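Local coordinates for putative methylthioribose-1-phosphate isomerase (Archaeoglobus fulgidus, PDB 1T5O), which probably catalyses the interconversion of 5-methylthioribose 1-phosphate and 5-methylthioribulose 1-phosphate, an isomerisation of the methionine pathway, at residues D234-D239 with A268-E273; A240-I245 with F309-L314; E315-L320 with P329-N334. One frame throughout, in Å; residues are numbered along the deposited sequence.

Interaction 1. Residues D234-D239 with A268-E273; sequences DRIVRD and ATFDWE
Arg238 and Trp272 carry one end of this surface contact, and the arginine can be read atom by atom. From CB, chi1 of -64° puts CG beside the backbone N, anti to the carbonyl carbon, and CG then sits over the centre of the Trp272 five-membered ring, 3.6 Å from the centroid, a CH-pi contact. CD follows along the pyrrole side, 3.6 Å from Trp272 NE1. A bend at chi3 turns the guanidinium off the ring, the two planes standing 73° apart, so its edge is presented to the backbone. NE has a long, weak ion pair with Glu332, while NH1 makes a straight hydrogen bond to Trp272 O at 3.2 Å, with the acceptor in the guanidinium plane, and a weak one to Glu273 O; a water also joins NH1 to Glu273 O.

Further back, the main chains meet in a single bridge between Ile236 and Phe270. Ile236 N donates to Thr269 O at 3.0 Å, and Asp271 N donates to Ile236 O at 2.8 Å, this second bond lying in the carbonyl plane. Ile236 CD1 rests over one face of the Phe270 ring. Arg235 NH1 and Asp271 OD2 form a purely electrostatic salt bridge at 3.4 Å. Asp234 and Arg235 both face Phe242 in a classic beta bulge, and the first of them, Asp234, is the probable proton donor of the active site.

Interaction 2. Residues A240-I245 with F309-L314; sequences AVFNKI and FDPTPL
Two antiparallel strands, 240-244 and 309-313, form the central and one outer strand of a three-stranded sheet. Val241 and Thr312 make the hydrogen-bonded pair that is held best: Val241 N donates to Thr312 O and Thr312 N to Val241 O, both at 2.8 Å and nearly straight. The pair of Asn243 and Asp310 is looser. Asp310 N reaches Asn243 O at 3.2 Å, almost along the C=O axis, while the return bond from Asn243 N to Asp310 O is weak.

Side chains divide between the two faces. On the one with Ala240, Phe242 and Pro311, Pro311 CB lies over the Phe242 ring, offset toward its rim, in a CH-pi contact 3.9 Å from the centroid. Ala240 CB extends this apolar patch beside the same proline carbon. The face with Val241 and Thr312 is continued by Leu314, whose CD2 meets Val241 CG2 at 3.6 Å, the two side chains crossing at about a right angle.

The second shell fixes the polar groups. Asp310 CG takes the crowded position between backbone N and carbonyl carbon (chi1 55°), and the carboxylate accepts from two backbone amides, OD2 from Gly246 N and OD1 from Tyr248 N, at the start of helix 247-256. An alanine here would remove both acceptors and would probably loosen the join between strand and helix. Asn243 ND2 is bonded to Thr247 OG1, which would steady this predicted substrate-binding residue. From the second subunit, Gln222 NE2 donates to Pro311 O. At the last pair, Lys244 with Phe309, the side chains diverge and the edge of the Phe309 ring turns to the backbone, its CD2 3.5 Å from Asn243 O.

Interaction 3. Residues E315-L320 with P329-N334; sequences ENVTAL and PPYEVN
Tyr331 OH is the best-held polar atom here, gripped by a single hydrogen bond across the contact: it donates to Val317 O at 2.7 Å. The bond is short, yet the hydroxyl approaches from well above the carbonyl plane, 64° out of it, and so does not use a lone-pair direction. Around the oxygen the backbone closes in without further bonding. Ala319 CA lies 3.2 Å from Tyr331 OH at the ring's edge, and the peptide from Thr318 to Ala319 passes close by with poor angles for hydrogen bonding.

The tyrosine reaches this place from the first turn of helix 331-338. Its CG stands anti to the carbonyl carbon (chi1 -63°), and the ring projects toward 315-320 with the hydroxyl leading. Val317 CG1, anti to its own backbone N, comes within 3.5 Å of Tyr331 OH, the two side chains crossing at about a right angle. Along the ring, Leu320 CG and CD1 bear on the CE2 side, with Leu320 CG 3.8 Å from Tyr331 CE2, in an oblique approach.

Pro329 CA lies over the centre of one ring face, which places the turn before the helix against the aromatic group, while Pro329 CD touches Thr318 O at 3.5 Å. A cis peptide bond precedes Pro330, the N-cap residue, whose O accepts from Asn334 N within the helix. Thr318 OG1 is bonded to Phe261 N at the neighbouring strand.

The contact thus joins the C-terminal helix to the loop leading into strand 319-322 and to its first residues. Its chemistry is one buried phenol-to-carbonyl bond at the tip of a ring packed by Leu320 and Pro329, which suggests that the hydroxyl sets how deep the ring lies and the packing holds its tilt.

Strand 240-244 of interaction 2 pairs with strand 235-237 of interaction 1: Arg235 O and Phe242 N approach to 2.8 Å, as do Asp234 N and Phe242 O, both probable hydrogen bonds, so strand 235-237 completes the small sheet. The predicted proton donor sits at this junction, Asp234 OD2 lying 2.9 Å from Phe309 CE2 and 3.3 Å from Asn243 CA. Interaction 3 lies farther from the predicted site, the side chain of Val317 being about 9 Å from that of Asn243, a predicted substrate-binding residue. It meets interaction 1 where Phe270 CE2 packs on Leu320 CD1 at 3.7 Å, and interaction 2 where Leu314 O nears Tyr331 CE1 at 3.5 Å.

Interaction 1. Residues D234-D239 with A268-E273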
loop_
_atom_site.group_PDB
_atom_site.type_symbol
_atom_site.label_atom_id
_atom_site.label_comp_id
_atom_site.label_asym_id
_atom_site.label_seq_id
_atom_site.Cartn_x
_atom_site.Cartn_y
_atom_site.Cartn_z
ATOM N N ASP A 234 -10.923 16.153 -1.491
ATOM C CA ASP A 234 -10.322 17.077 -2.431
ATOM C C ASP A 234 -11.442 17.772 -3.176
ATOM O O ASP A 234 -11.300 18.911 -3.610
ATOM C CB ASP A 234 -9.431 16.327 -3.394
ATOM C CG ASP A 234 -8.154 15.888 -2.737
ATOM O OD1 ASP A 234 -7.375 16.782 -2.310
ATOM O OD2 ASP A 234 -7.930 14.661 -2.630
ATOM N N ARG A 235 -12.565 17.079 -3.309
ATOM C CA ARG A 235 -13.694 17.641 -4.024
ATOM C C ARG A 235 -14.937 16.812 -3.785
ATOM O O ARG A 235 -14.899 15.584 -3.888
ATOM C CB ARG A 235 -13.403 17.666 -5.516
ATOM C CG ARG A 235 -14.212 18.714 -6.213
ATOM C CD ARG A 235 -14.961 18.142 -7.353
ATOM N NE ARG A 235 -14.145 17.827 -8.516
ATOM C CZ ARG A 235 -13.349 18.682 -9.162
ATOM N NH1 ARG A 235 -13.215 19.938 -8.752
ATOM N NH2 ARG A 235 -12.749 18.300 -10.291
ATOM N N ILE A 236 -16.048 17.482 -3.506
ATOM C CA ILE A 236 -17.286 16.766 -3.252
ATOM C C ILE A 236 -18.352 17.160 -4.265
ATOM O O ILE A 236 -18.738 18.327 -4.345
ATOM C CB ILE A 236 -17.786 17.038 -1.825
ATOM C CG1 ILE A 236 -16.691 16.596 -0.816
ATOM C CG2 ILE A 236 -19.131 16.279 -1.600
ATOM C CD1 ILE A 236 -16.966 16.879 0.652
ATOM N N VAL A 237 -18.801 16.180 -5.052
ATOM C CA VAL A 237 -19.828 16.406 -6.069
ATOM C C VAL A 237 -21.118 15.745 -5.583
ATOM O O VAL A 237 -21.123 15.111 -4.524
ATOM C CB VAL A 237 -19.375 15.873 -7.458
ATOM C CG1 VAL A 237 -18.126 16.651 -7.907
ATOM C CG2 VAL A 237 -19.100 14.353 -7.407
ATOM N N ARG A 238 -22.203 15.871 -6.344
ATOM C CA ARG A 238 -23.484 15.365 -5.880
ATOM C C ARG A 238 -23.620 13.901 -5.573
ATOM O O ARG A 238 -24.497 13.531 -4.793
ATOM C CB ARG A 238 -24.613 15.791 -6.823
ATOM C CG ARG A 238 -24.787 17.297 -6.857
ATOM C CD ARG A 238 -26.204 17.707 -7.211
ATOM N NE ARG A 238 -26.702 17.050 -8.404
ATOM C CZ ARG A 238 -26.375 17.380 -9.647
ATOM N NH1 ARG A 238 -25.529 18.378 -9.883
ATOM N NH2 ARG A 238 -26.909 16.714 -10.659
ATOM N N ASP A 239 -22.788 13.063 -6.177
ATOM C CA ASP A 239 -22.866 11.632 -5.904
ATOM C C ASP A 239 -21.568 11.057 -5.379
ATOM O O ASP A 239 -21.434 9.835 -5.269
ATOM C CB ASP A 239 -23.271 10.874 -7.167
ATOM C CG ASP A 239 -22.367 11.187 -8.374
ATOM O OD1 ASP A 239 -22.529 10.518 -9.406
ATOM O OD2 ASP A 239 -21.508 12.099 -8.312
ATOM N N ALA A 268 -16.233 25.305 0.647
ATOM C CA ALA A 268 -15.498 25.571 -0.588
ATOM C C ALA A 268 -15.012 24.315 -1.335
ATOM O O ALA A 268 -14.666 24.387 -2.511
ATOM C CB ALA A 268 -14.314 26.502 -0.307
ATOM N N THR A 269 -15.003 23.169 -0.668
ATOM C CA THR A 269 -14.562 21.937 -1.324
ATOM C C THR A 269 -15.714 21.275 -2.106
ATOM O O THR A 269 -15.500 20.381 -2.939
ATOM C CB THR A 269 -13.964 20.998 -0.266
ATOM O OG1 THR A 269 -12.787 21.624 0.261
ATOM C CG2 THR A 269 -13.573 19.654 -0.843
ATOM N N PHE A 270 -16.941 21.727 -1.853
ATOM C CA PHE A 270 -18.081 21.186 -2.565
ATOM C C PHE A 270 -18.124 21.807 -3.974
ATOM O O PHE A 270 -17.759 22.958 -4.146
ATOM C CB PHE A 270 -19.382 21.492 -1.826
ATOM C CG PHE A 270 -19.544 20.708 -0.542
ATOM C CD1 PHE A 270 -18.702 20.951 0.560
ATOM C CD2 PHE A 270 -20.522 19.728 -0.442
ATOM C CE1 PHE A 270 -18.845 20.210 1.759
ATOM C CE2 PHE A 270 -20.672 18.992 0.743
ATOM C CZ PHE A 270 -19.842 19.230 1.839
ATOM N N ASP A 271 -18.545 21.020 -4.959
ATOM C CA ASP A 271 -18.652 21.444 -6.375
ATOM C C ASP A 271 -20.005 20.816 -6.729
ATOM O O ASP A 271 -20.079 19.900 -7.550
ATOM C CB ASP A 271 -17.513 20.798 -7.188
ATOM C CG ASP A 271 -17.344 21.404 -8.588
ATOM O OD1 ASP A 271 -18.137 22.288 -9.005
ATOM O OD2 ASP A 271 -16.398 20.989 -9.277
ATOM N N TRP A 272 -21.069 21.353 -6.122
ATOM C CA TRP A 272 -22.411 20.779 -6.230
ATOM C C TRP A 272 -23.148 20.830 -7.555
ATOM O O TRP A 272 -24.210 20.208 -7.680
ATOM C CB TRP A 272 -23.309 21.350 -5.114
ATOM C CG TRP A 272 -24.313 20.355 -4.564
ATOM C CD1 TRP A 272 -25.669 20.440 -4.625
ATOM C CD2 TRP A 272 -24.017 19.129 -3.874
ATOM N NE1 TRP A 272 -26.242 19.339 -4.021
ATOM C CE2 TRP A 272 -25.248 18.523 -3.551
ATOM C CE3 TRP A 272 -22.827 18.488 -3.501
ATOM C CZ2 TRP A 272 -25.331 17.296 -2.871
ATOM C CZ3 TRP A 272 -22.906 17.261 -2.819
ATOM C CH2 TRP A 272 -24.163 16.686 -2.517
ATOM N N GLU A 273 -22.613 21.568 -8.532
ATOM C CA GLU A 273 -23.235 21.596 -9.850
ATOM C C GLU A 273 -22.821 20.328 -10.632
ATOM O O GLU A 273 -23.430 19.959 -11.624
ATOM C CB GLU A 273 -22.769 22.828 -10.629
ATOM C CG GLU A 273 -23.257 24.156 -10.041
ATOM C CD GLU A 273 -24.762 24.353 -10.177
ATOM O OE1 GLU A 273 -25.451 23.476 -10.746
ATOM O OE2 GLU A 273 -25.262 25.397 -9.713
HETATM O O HOH W 1 -25.210 18.097 -12.802
#

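Interaction 2. Residues A240-I245 with F309-L314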
loop_
_atom_site.group_PDB
_atom_site.type_symbol
_atom_site.label_atom_id
_atom_site.label_comp_id
_atom_site.label_asym_id
_atom_site.label_seq_id
_atom_site.Cartn_x
_atom_site.Cartn_y
_atom_site.Cartn_z
ATOM N N ALA A 240 -20.590 11.896 -5.045
ATOM C CA ALA A 240 -19.335 11.304 -4.574
ATOM C C ALA A 240 -18.320 12.220 -3.948
ATOM O O ALA A 240 -18.318 13.412 -4.178
ATOM C CB ALA A 240 -18.648 10.545 -5.733
ATOM N N VAL A 241 -17.441 11.616 -3.155
ATOM C CA VAL A 241 -16.352 12.346 -2.532
ATOM C C VAL A 241 -15.055 11.934 -3.224
ATOM O O VAL A 241 -14.699 10.759 -3.211
ATOM C CB VAL A 241 -16.233 12.015 -1.023
ATOM C CG1 VAL A 241 -14.995 12.667 -0.456
ATOM C CG2 VAL A 241 -17.486 12.553 -0.264
ATOM N N PHE A 242 -14.365 12.879 -3.863
ATOM C CA PHE A 242 -13.071 12.561 -4.457
ATOM C C PHE A 242 -11.981 12.879 -3.414
ATOM O O PHE A 242 -11.949 13.976 -2.850
ATOM C CB PHE A 242 -12.811 13.362 -5.752
ATOM C CG PHE A 242 -13.633 12.885 -6.947
ATOM C CD1 PHE A 242 -14.959 13.298 -7.108
ATOM C CD2 PHE A 242 -13.095 11.992 -7.876
ATOM C CE1 PHE A 242 -15.737 12.833 -8.171
ATOM C CE2 PHE A 242 -13.872 11.513 -8.954
ATOM C CZ PHE A 242 -15.205 11.943 -9.093
ATOM N N ASN A 243 -11.108 11.908 -3.130
ATOM C CA ASN A 243 -10.030 12.134 -2.160
ATOM C C ASN A 243 -8.842 11.283 -2.598
ATOM O O ASN A 243 -8.967 10.533 -3.557
ATOM C CB ASN A 243 -10.511 11.756 -0.747
ATOM C CG ASN A 243 -9.595 12.280 0.321
ATOM O OD1 ASN A 243 -9.245 13.462 0.317
ATOM N ND2 ASN A 243 -9.182 11.407 1.243
ATOM N N LYS A 244 -7.693 11.412 -1.923
ATOM C CA LYS A 244 -6.485 10.644 -2.271
ATOM C C LYS A 244 -6.809 9.175 -2.592
ATOM O O LYS A 244 -7.531 8.530 -1.819
ATOM C CB LYS A 244 -5.475 10.696 -1.106
ATOM C CG LYS A 244 -4.204 9.882 -1.361
ATOM C CD LYS A 244 -3.470 10.383 -2.608
ATOM C CE LYS A 244 -3.138 11.875 -2.485
ATOM N NZ LYS A 244 -2.412 12.465 -3.661
ATOM N N ILE A 245 -6.283 8.632 -3.697
ATOM C CA ILE A 245 -6.600 7.224 -4.021
ATOM C C ILE A 245 -6.448 6.323 -2.811
ATOM O O ILE A 245 -5.478 6.418 -2.059
ATOM C CB ILE A 245 -5.684 6.514 -5.077
ATOM C CG1 ILE A 245 -4.640 7.471 -5.570
ATOM C CG2 ILE A 245 -6.534 5.735 -6.130
ATOM C CD1 ILE A 245 -3.490 7.470 -4.674
ATOM N N PHE A 309 -6.643 10.107 -7.439
ATOM C CA PHE A 309 -7.767 10.049 -6.513
ATOM C C PHE A 309 -8.712 8.940 -6.910
ATOM O O PHE A 309 -8.578 8.340 -7.977
ATOM C CB PHE A 309 -8.625 11.334 -6.607
ATOM C CG PHE A 309 -7.842 12.621 -6.560
ATOM C CD1 PHE A 309 -7.476 13.265 -7.731
ATOM C CD2 PHE A 309 -7.478 13.179 -5.340
ATOM C CE1 PHE A 309 -6.754 14.453 -7.695
ATOM C CE2 PHE A 309 -6.758 14.363 -5.286
ATOM C CZ PHE A 309 -6.392 15.006 -6.465
ATOM N N ASP A 310 -9.694 8.698 -6.045
ATOM C CA ASP A 310 -10.780 7.801 -6.371
ATOM C C ASP A 310 -12.066 8.440 -5.849
ATOM O O ASP A 310 -12.030 9.348 -5.023
ATOM C CB ASP A 310 -10.607 6.346 -5.840
ATOM C CG ASP A 310 -10.365 6.229 -4.323
ATOM O OD1 ASP A 310 -10.792 7.076 -3.505
ATOM O OD2 ASP A 310 -9.754 5.198 -3.952
ATOM N N PRO A 311 -13.215 8.023 -6.379
ATOM C CA PRO A 311 -14.495 8.566 -5.932
ATOM C C PRO A 311 -15.135 7.614 -4.914
ATOM O O PRO A 311 -15.219 6.415 -5.147
ATOM C CB PRO A 311 -15.312 8.659 -7.216
ATOM C CG PRO A 311 -14.714 7.553 -8.137
ATOM C CD PRO A 311 -13.341 7.213 -7.609
ATOM N N THR A 312 -15.533 8.146 -3.771
ATOM C CA THR A 312 -16.203 7.349 -2.751
ATOM C C THR A 312 -17.689 7.734 -2.882
ATOM O O THR A 312 -18.037 8.913 -2.732
ATOM C CB THR A 312 -15.708 7.718 -1.307
ATOM O OG1 THR A 312 -14.352 7.286 -1.123
ATOM C CG2 THR A 312 -16.588 7.072 -0.258
ATOM N N PRO A 313 -18.576 6.758 -3.172
ATOM C CA PRO A 313 -20.002 7.096 -3.295
ATOM C C PRO A 313 -20.524 7.633 -1.960
ATOM O O PRO A 313 -20.114 7.161 -0.885
ATOM C CB PRO A 313 -20.647 5.766 -3.696
ATOM C CG PRO A 313 -19.729 4.719 -3.063
ATOM C CD PRO A 313 -18.352 5.298 -3.282
ATOM N N LEU A 314 -21.436 8.605 -2.015
ATOM C CA LEU A 314 -21.959 9.185 -0.782
ATOM C C LEU A 314 -22.724 8.164 0.052
ATOM O O LEU A 314 -22.958 8.381 1.240
ATOM C CB LEU A 314 -22.832 10.405 -1.093
ATOM C CG LEU A 314 -21.955 11.581 -1.533
ATOM C CD1 LEU A 314 -22.853 12.747 -1.954
ATOM C CD2 LEU A 314 -21.011 11.991 -0.391
#

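Interaction 3. Residues E315-L320 with P329-N334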
loop_
_atom_site.group_PDB
_atom_site.type_symbol
_atom_site.label_atom_id
_atom_site.label_comp_id
_atom_site.label_asym_id
_atom_site.label_seq_id
_atom_site.Cartn_x
_atom_site.Cartn_y
_atom_site.Cartn_z
ATOM N N GLU A 315 -23.105 7.050 -0.574
ATOM C CA GLU A 315 -23.809 5.989 0.134
ATOM C C GLU A 315 -22.878 5.381 1.202
ATOM O O GLU A 315 -23.335 4.753 2.156
ATOM C CB GLU A 315 -24.255 4.891 -0.852
ATOM C CG GLU A 315 -25.588 4.247 -0.482
ATOM C CD GLU A 315 -25.415 2.865 0.112
ATOM O OE1 GLU A 315 -24.756 2.030 -0.559
ATOM O OE2 GLU A 315 -25.935 2.608 1.232
ATOM N N ASN A 316 -21.569 5.547 1.029
ATOM C CA ASN A 316 -20.589 5.026 1.989
ATOM C C ASN A 316 -20.114 6.110 2.967
ATOM O O ASN A 316 -19.129 5.918 3.680
ATOM C CB ASN A 316 -19.354 4.478 1.259
ATOM C CG ASN A 316 -19.633 3.196 0.486
ATOM O OD1 ASN A 316 -20.784 2.801 0.310
ATOM N ND2 ASN A 316 -18.561 2.547 -0.003
ATOM N N VAL A 317 -20.785 7.259 2.973
ATOM C CA VAL A 317 -20.410 8.352 3.878
ATOM C C VAL A 317 -21.531 8.543 4.905
ATOM O O VAL A 317 -22.682 8.835 4.543
ATOM C CB VAL A 317 -20.198 9.655 3.089
ATOM C CG1 VAL A 317 -19.881 10.813 4.052
ATOM C CG2 VAL A 317 -19.047 9.448 2.066
ATOM N N THR A 318 -21.191 8.353 6.175
ATOM C CA THR A 318 -22.152 8.468 7.278
ATOM C C THR A 318 -22.591 9.917 7.474
ATOM O O THR A 318 -23.760 10.196 7.761
ATOM C CB THR A 318 -21.519 7.943 8.599
ATOM O OG1 THR A 318 -20.969 6.633 8.369
ATOM C CG2 THR A 318 -22.580 7.873 9.725
ATOM N N ALA A 319 -21.643 10.842 7.329
ATOM C CA ALA A 319 -21.963 12.251 7.454
ATOM C C ALA A 319 -20.792 13.080 6.962
ATOM O O ALA A 319 -19.647 12.618 6.969
ATOM C CB ALA A 319 -22.280 12.604 8.951
ATOM N N LEU A 320 -21.092 14.308 6.548
ATOM C CA LEU A 320 -20.089 15.258 6.103
ATOM C C LEU A 320 -19.917 16.249 7.275
ATOM O O LEU A 320 -20.891 16.708 7.851
ATOM C CB LEU A 320 -20.588 15.991 4.839
ATOM C CG LEU A 320 -20.936 15.095 3.643
ATOM C CD1 LEU A 320 -21.632 15.901 2.555
ATOM C CD2 LEU A 320 -19.663 14.434 3.097
ATOM N N PRO A 329 -27.447 12.193 5.456
ATOM C CA PRO A 329 -28.215 11.817 4.261
ATOM C C PRO A 329 -29.681 12.129 4.571
ATOM O O PRO A 329 -30.078 12.139 5.730
ATOM C CB PRO A 329 -27.972 10.306 4.138
ATOM C CG PRO A 329 -26.598 10.111 4.828
ATOM C CD PRO A 329 -26.725 11.032 6.019
ATOM N N PRO A 330 -30.494 12.412 3.548
ATOM C CA PRO A 330 -30.164 12.470 2.114
ATOM C C PRO A 330 -29.403 13.768 1.771
ATOM O O PRO A 330 -29.888 14.882 2.036
ATOM C CB PRO A 330 -31.537 12.380 1.445
ATOM C CG PRO A 330 -32.426 13.145 2.414
ATOM C CD PRO A 330 -31.923 12.702 3.787
ATOM N N TYR A 331 -28.217 13.616 1.184
ATOM C CA TYR A 331 -27.379 14.748 0.841
ATOM C C TYR A 331 -28.004 15.702 -0.177
ATOM O O TYR A 331 -27.806 16.904 -0.080
ATOM C CB TYR A 331 -26.008 14.246 0.368
ATOM C CG TYR A 331 -25.263 13.501 1.470
ATOM C CD1 TYR A 331 -24.860 12.165 1.302
ATOM C CD2 TYR A 331 -24.987 14.127 2.688
ATOM C CE1 TYR A 331 -24.191 11.472 2.341
ATOM C CE2 TYR A 331 -24.328 13.450 3.727
ATOM C CZ TYR A 331 -23.931 12.125 3.553
ATOM O OH TYR A 331 -23.286 11.472 4.592
ATOM N N GLU A 332 -28.788 15.162 -1.108
ATOM C CA GLU A 332 -29.447 15.966 -2.138
ATOM C C GLU A 332 -30.329 17.014 -1.458
ATOM O O GLU A 332 -30.526 18.113 -1.976
ATOM C CB GLU A 332 -30.308 15.073 -3.032
ATOM C CG GLU A 332 -30.528 15.637 -4.425
ATOM C CD GLU A 332 -29.264 15.598 -5.293
ATOM O OE1 GLU A 332 -28.524 14.587 -5.260
ATOM O OE2 GLU A 332 -29.017 16.572 -6.029
ATOM N N VAL A 333 -30.874 16.660 -0.303
ATOM C CA VAL A 333 -31.695 17.603 0.444
ATOM C C VAL A 333 -30.865 18.432 1.436
ATOM O O VAL A 333 -30.952 19.657 1.455
ATOM C CB VAL A 333 -32.817 16.889 1.272
ATOM C CG1 VAL A 333 -33.570 17.916 2.112
ATOM C CG2 VAL A 333 -33.801 16.184 0.360
ATOM N N ASN A 334 -30.038 17.766 2.233
ATOM C CA ASN A 334 -29.293 18.442 3.290
ATOM C C ASN A 334 -28.049 19.241 2.991
ATOM O O ASN A 334 -27.711 20.148 3.756
ATOM C CB ASN A 334 -28.998 17.448 4.415
ATOM C CG ASN A 334 -30.265 16.876 5.005
ATOM O OD1 ASN A 334 -31.280 17.554 5.042
ATOM N ND2 ASN A 334 -30.213 15.634 5.477
#